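Local atomic coordinates of malonyl CoA-acyl carrier protein transacylase (Staphylococcus aureus, PDB entry 3IM9), a protein that transfers the malonyl group from malonyl-CoA to the holo acyl carrier protein, supplying malonyl-ACP for bacterial fatty acid synthesis. Residues 207-219 with 251-263. Sequence-based numbering, arbitrary orientation.
Sequences HSSLMKVIEEDFS and SNMVKQLYSPVQF. With CA (calcium ion), chain B.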
loop_
_atom_site.group_PDB
_atom_site.type_symbol
_atom_site.label_atom_id
_atom_site.label_comp_id
_atom_site.label_asym_id
_atom_site.label_seq_id
_atom_site.Cartn_x
_atom_site.Cartn_y
_atom_site.Cartn_z
ATOM N N HIS A 207 1.882 4.239 10.470
ATOM C CA HIS A 207 0.561 3.629 10.757
ATOM C C HIS A 207 0.353 3.362 12.251
ATOM O O HIS A 207 -0.410 2.484 12.641
ATOM C CB HIS A 207 0.314 2.340 9.909
ATOM C CG HIS A 207 0.201 2.671 8.483
ATOM N ND1 HIS A 207 -0.880 3.409 7.990
ATOM C CD2 HIS A 207 1.062 2.492 7.468
ATOM C CE1 HIS A 207 -0.697 3.551 6.671
ATOM N NE2 HIS A 207 0.478 3.036 6.347
ATOM N N SER A 208 0.996 4.172 13.074
ATOM C CA SER A 208 0.692 4.211 14.538
ATOM C C SER A 208 0.148 5.612 14.847
ATOM O O SER A 208 0.288 6.614 14.067
ATOM C CB SER A 208 1.970 3.939 15.337
ATOM O OG SER A 208 2.746 5.168 15.464
ATOM N N SER A 209 -0.494 5.715 16.000
ATOM C CA SER A 209 -1.065 7.008 16.478
ATOM C C SER A 209 0.008 8.132 16.596
ATOM O O SER A 209 -0.333 9.338 16.507
ATOM C CB SER A 209 -1.788 6.752 17.823
ATOM O OG SER A 209 -0.835 6.294 18.773
ATOM N N LEU A 210 1.310 7.755 16.680
ATOM C CA LEU A 210 2.349 8.771 16.670
ATOM C C LEU A 210 2.382 9.602 15.376
ATOM O O LEU A 210 2.823 10.743 15.422
ATOM C CB LEU A 210 3.729 8.148 16.903
ATOM C CG LEU A 210 3.904 7.392 18.291
ATOM C CD1 LEU A 210 5.211 6.698 18.315
ATOM C CD2 LEU A 210 3.819 8.506 19.364
ATOM N N MET A 211 1.861 9.040 14.249
ATOM C CA MET A 211 1.936 9.775 12.986
ATOM C C MET A 211 0.918 10.933 12.924
ATOM O O MET A 211 0.884 11.656 11.937
ATOM C CB MET A 211 1.723 8.815 11.826
ATOM C CG MET A 211 2.854 7.706 11.743
ATOM S SD MET A 211 4.525 8.413 11.723
ATOM C CE MET A 211 4.505 9.349 10.101
ATOM N N LYS A 212 0.123 11.107 13.999
ATOM C CA LYS A 212 -0.717 12.341 14.014
ATOM C C LYS A 212 0.107 13.595 13.881
ATOM O O LYS A 212 -0.415 14.648 13.433
ATOM C CB LYS A 212 -1.530 12.353 15.303
ATOM C CG LYS A 212 -2.644 11.380 15.176
ATOM C CD LYS A 212 -3.355 11.215 16.551
ATOM C CE LYS A 212 -4.433 10.063 16.563
ATOM N NZ LYS A 212 -5.131 9.878 17.916
ATOM N N VAL A 213 1.410 13.552 14.164
ATOM C CA VAL A 213 2.290 14.738 14.058
ATOM C C VAL A 213 2.330 15.316 12.648
ATOM O O VAL A 213 2.709 16.510 12.517
ATOM C CB VAL A 213 3.748 14.519 14.583
ATOM C CG1 VAL A 213 3.716 14.237 16.074
ATOM C CG2 VAL A 213 4.481 13.466 13.760
ATOM N N ILE A 214 2.005 14.518 11.619
ATOM C CA ILE A 214 2.074 15.044 10.236
ATOM C C ILE A 214 0.696 15.264 9.613
ATOM O O ILE A 214 0.612 15.663 8.451
ATOM C CB ILE A 214 2.906 14.119 9.293
ATOM C CG1 ILE A 214 2.279 12.733 9.136
ATOM C CG2 ILE A 214 4.403 14.104 9.758
ATOM C CD1 ILE A 214 2.881 11.933 7.894
ATOM N N GLU A 215 -0.351 15.045 10.389
ATOM C CA GLU A 215 -1.750 15.191 9.894
ATOM C C GLU A 215 -1.970 16.594 9.333
ATOM O O GLU A 215 -2.496 16.756 8.205
ATOM C CB GLU A 215 -2.763 14.926 11.057
ATOM C CG GLU A 215 -4.173 15.291 10.703
ATOM C CD GLU A 215 -5.160 14.849 11.784
ATOM O OE1 GLU A 215 -6.348 14.745 11.456
ATOM O OE2 GLU A 215 -4.726 14.614 12.943
ATOM N N GLU A 216 -1.596 17.617 10.083
ATOM C CA GLU A 216 -1.936 18.960 9.591
ATOM C C GLU A 216 -1.196 19.322 8.313
ATOM O O GLU A 216 -1.841 19.908 7.404
ATOM C CB GLU A 216 -1.636 20.053 10.649
ATOM C CG GLU A 216 -2.568 20.115 11.818
ATOM C CD GLU A 216 -1.849 20.819 12.984
ATOM O OE1 GLU A 216 -1.538 22.052 12.860
ATOM O OE2 GLU A 216 -1.521 20.097 13.977
ATOM N N ASP A 217 0.084 19.030 8.237
ATOM C CA ASP A 217 0.872 19.372 7.067
ATOM C C ASP A 217 0.333 18.607 5.827
ATOM O O ASP A 217 0.201 19.156 4.711
ATOM C CB ASP A 217 2.351 19.012 7.257
ATOM C CG ASP A 217 3.060 19.980 8.234
ATOM O OD1 ASP A 217 2.520 21.075 8.479
ATOM O OD2 ASP A 217 4.152 19.658 8.759
ATOM N N PHE A 218 -0.023 17.348 6.041
ATOM C CA PHE A 218 -0.519 16.561 4.928
ATOM C C PHE A 218 -1.898 17.044 4.469
ATOM O O PHE A 218 -2.131 17.188 3.239
ATOM C CB PHE A 218 -0.537 15.062 5.260
ATOM C CG PHE A 218 -0.808 14.189 4.046
ATOM C CD1 PHE A 218 -1.948 13.449 3.981
ATOM C CD2 PHE A 218 0.102 14.186 2.969
ATOM C CE1 PHE A 218 -2.229 12.573 2.849
ATOM C CE2 PHE A 218 -0.152 13.389 1.835
ATOM C CZ PHE A 218 -1.293 12.581 1.777
ATOM N N SER A 219 -2.815 17.287 5.413
ATOM C CA SER A 219 -4.143 17.845 5.065
ATOM C C SER A 219 -4.013 19.143 4.343
ATOM O O SER A 219 -4.745 19.306 3.335
ATOM C CB SER A 219 -5.041 18.078 6.283
ATOM O OG SER A 219 -5.247 16.906 6.971
ATOM N N SER A 251 -10.810 12.399 3.459
ATOM C CA SER A 251 -10.663 12.413 4.913
ATOM C C SER A 251 -10.004 11.108 5.386
ATOM O O SER A 251 -9.130 11.097 6.271
ATOM C CB SER A 251 -12.092 12.435 5.523
ATOM O OG SER A 251 -11.966 12.365 6.919
ATOM N N ASN A 252 -10.344 10.009 4.734
ATOM C CA ASN A 252 -9.759 8.699 5.088
ATOM C C ASN A 252 -8.301 8.576 4.653
ATOM O O ASN A 252 -7.598 7.748 5.263
ATOM C CB ASN A 252 -10.606 7.602 4.461
ATOM C CG ASN A 252 -11.859 7.326 5.305
ATOM O OD1 ASN A 252 -11.911 7.693 6.492
ATOM N ND2 ASN A 252 -12.812 6.680 4.720
ATOM N N MET A 253 -7.855 9.390 3.706
ATOM C CA MET A 253 -6.434 9.353 3.413
ATOM C C MET A 253 -5.648 10.046 4.497
ATOM O O MET A 253 -4.432 9.671 4.699
ATOM C CB MET A 253 -6.152 10.104 2.068
ATOM C CG MET A 253 -6.822 9.359 0.801
ATOM S SD MET A 253 -6.901 7.587 0.845
ATOM C CE MET A 253 -5.104 7.112 0.819
ATOM N N VAL A 254 -6.202 11.111 5.112
ATOM C CA VAL A 254 -5.481 11.681 6.208
ATOM C C VAL A 254 -5.494 10.678 7.434
ATOM O O VAL A 254 -4.416 10.428 8.051
ATOM C CB VAL A 254 -6.144 13.039 6.657
ATOM C CG1 VAL A 254 -5.304 13.611 7.778
ATOM C CG2 VAL A 254 -6.123 13.952 5.432
ATOM N N LYS A 255 -6.652 10.070 7.703
ATOM C CA LYS A 255 -6.717 9.089 8.860
ATOM C C LYS A 255 -5.805 7.892 8.622
ATOM O O LYS A 255 -5.267 7.340 9.557
ATOM C CB LYS A 255 -8.126 8.558 9.048
ATOM C CG LYS A 255 -9.079 9.695 9.391
ATOM C CD LYS A 255 -10.481 9.134 9.639
ATOM C CE LYS A 255 -11.367 10.344 10.134
ATOM N NZ LYS A 255 -12.792 9.890 10.405
ATOM N N GLN A 256 -5.605 7.558 7.341
ATOM C CA GLN A 256 -4.802 6.382 6.968
ATOM C C GLN A 256 -3.379 6.511 7.570
ATOM O O GLN A 256 -2.776 5.493 7.969
ATOM C CB GLN A 256 -4.696 6.297 5.449
ATOM C CG GLN A 256 -4.136 4.929 4.967
ATOM C CD GLN A 256 -3.329 5.079 3.674
ATOM O OE1 GLN A 256 -2.548 6.013 3.512
ATOM N NE2 GLN A 256 -3.528 4.166 2.764
ATOM N N LEU A 257 -2.888 7.724 7.682
ATOM C CA LEU A 257 -1.504 7.969 8.171
ATOM C C LEU A 257 -1.304 7.376 9.544
ATOM O O LEU A 257 -0.151 6.934 9.802
ATOM C CB LEU A 257 -1.162 9.463 8.193
ATOM C CG LEU A 257 -1.241 10.168 6.798
ATOM C CD1 LEU A 257 -1.116 11.654 7.023
ATOM C CD2 LEU A 257 -0.072 9.662 5.892
ATOM N N TYR A 258 -2.308 7.494 10.389
ATOM C CA TYR A 258 -2.079 7.172 11.792
ATOM C C TYR A 258 -2.921 6.032 12.258
ATOM O O TYR A 258 -3.127 5.818 13.495
ATOM C CB TYR A 258 -2.242 8.416 12.696
ATOM C CG TYR A 258 -3.565 9.144 12.525
ATOM C CD1 TYR A 258 -3.616 10.270 11.665
ATOM C CD2 TYR A 258 -4.689 8.721 13.185
ATOM C CE1 TYR A 258 -4.812 10.946 11.527
ATOM C CE2 TYR A 258 -5.889 9.387 13.030
ATOM C CZ TYR A 258 -5.918 10.474 12.203
ATOM O OH TYR A 258 -7.211 11.102 12.141
ATOM N N SER A 259 -3.504 5.305 11.322
ATOM C CA SER A 259 -4.394 4.174 11.600
ATOM C C SER A 259 -3.830 2.897 11.013
ATOM O O SER A 259 -3.119 2.951 9.988
ATOM C CB SER A 259 -5.763 4.446 10.947
ATOM O OG SER A 259 -6.287 5.694 11.477
ATOM N N PRO A 260 -4.159 1.750 11.567
ATOM C CA PRO A 260 -3.672 0.464 11.037
ATOM C C PRO A 260 -4.248 0.213 9.627
ATOM O O PRO A 260 -5.382 0.636 9.321
ATOM C CB PRO A 260 -4.192 -0.605 12.015
ATOM C CG PRO A 260 -4.908 0.173 13.073
ATOM C CD PRO A 260 -4.939 1.616 12.813
ATOM N N VAL A 261 -3.455 -0.462 8.784
ATOM C CA VAL A 261 -3.905 -0.920 7.455
ATOM C C VAL A 261 -4.671 -2.175 7.615
ATOM O O VAL A 261 -4.108 -3.210 8.001
ATOM C CB VAL A 261 -2.668 -1.107 6.535
ATOM C CG1 VAL A 261 -3.118 -1.685 5.181
ATOM C CG2 VAL A 261 -1.970 0.256 6.279
ATOM N N GLN A 262 -5.977 -2.087 7.367
ATOM C CA GLN A 262 -6.860 -3.250 7.544
ATOM C C GLN A 262 -6.869 -4.155 6.349
ATOM O O GLN A 262 -7.901 -4.299 5.668
ATOM C CB GLN A 262 -8.283 -2.753 7.914
ATOM C CG GLN A 262 -8.278 -1.867 9.171
ATOM C CD GLN A 262 -8.107 -2.673 10.444
ATOM O OE1 GLN A 262 -8.036 -3.898 10.470
ATOM N NE2 GLN A 262 -7.935 -1.933 11.556
ATOM N N PHE A 263 -5.729 -4.758 5.993
ATOM C CA PHE A 263 -5.718 -5.542 4.751
ATOM C C PHE A 263 -6.530 -6.810 4.810
ATOM O O PHE A 263 -7.206 -7.108 3.807
ATOM C CB PHE A 263 -4.251 -5.819 4.321
ATOM C CG PHE A 263 -4.173 -6.367 2.895
ATOM C CD1 PHE A 263 -4.024 -7.728 2.715
ATOM C CD2 PHE A 263 -4.310 -5.504 1.835
ATOM C CE1 PHE A 263 -4.018 -8.275 1.398
ATOM C CE2 PHE A 263 -4.242 -5.985 0.480
ATOM C CZ PHE A 263 -4.098 -7.393 0.271
HETATM CA CA CA B . -2.378 8.610 3.389
HETATM O O HOH W 1 2.157 6.532 8.488
#
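His207 ND1 is gripped by two backbone carbonyls. Its bond to Ser259 O is 3.0 Å long and runs nearly along the C=O axis. A weak, bent bond goes to Gln256 O at 2.8 Å. Together they fix the rotation of the imidazole and direct NE2 to Ser97 OG. His207 and Ser97 are the probable catalytic pair of this FabD acyltransferase. Val261 CG2 sits over the centre of one ring face, a CH-pi contact of 3.6 Å to the ring centroid. A water bridges His207 N and Leu257 O.

Farther on, the Lys212 side chain lies across a face of the Tyr258 ring, the two side chains crossing at about a right angle. Its CG is 3.9 Å from the centroid, and its extended chain brings CE to 3.6 Å from Tyr258 CD2. Leu257 CD1 packs obliquely on Phe218, 3.6 Å from CD1 of that ring. Phe218 CG is anti to the backbone N (chi1 -170°), which places the ring beside Leu257 CD1. Met253 O and Gln256 OE1 bind the calcium ion, and Tyr101 also binds it.

Segments 215-219 and 251-256 run roughly antiparallel, at 146°. Helices 99-106 and 112-128 also touch Phe218, while strand 162-169 borders His207 and Val261.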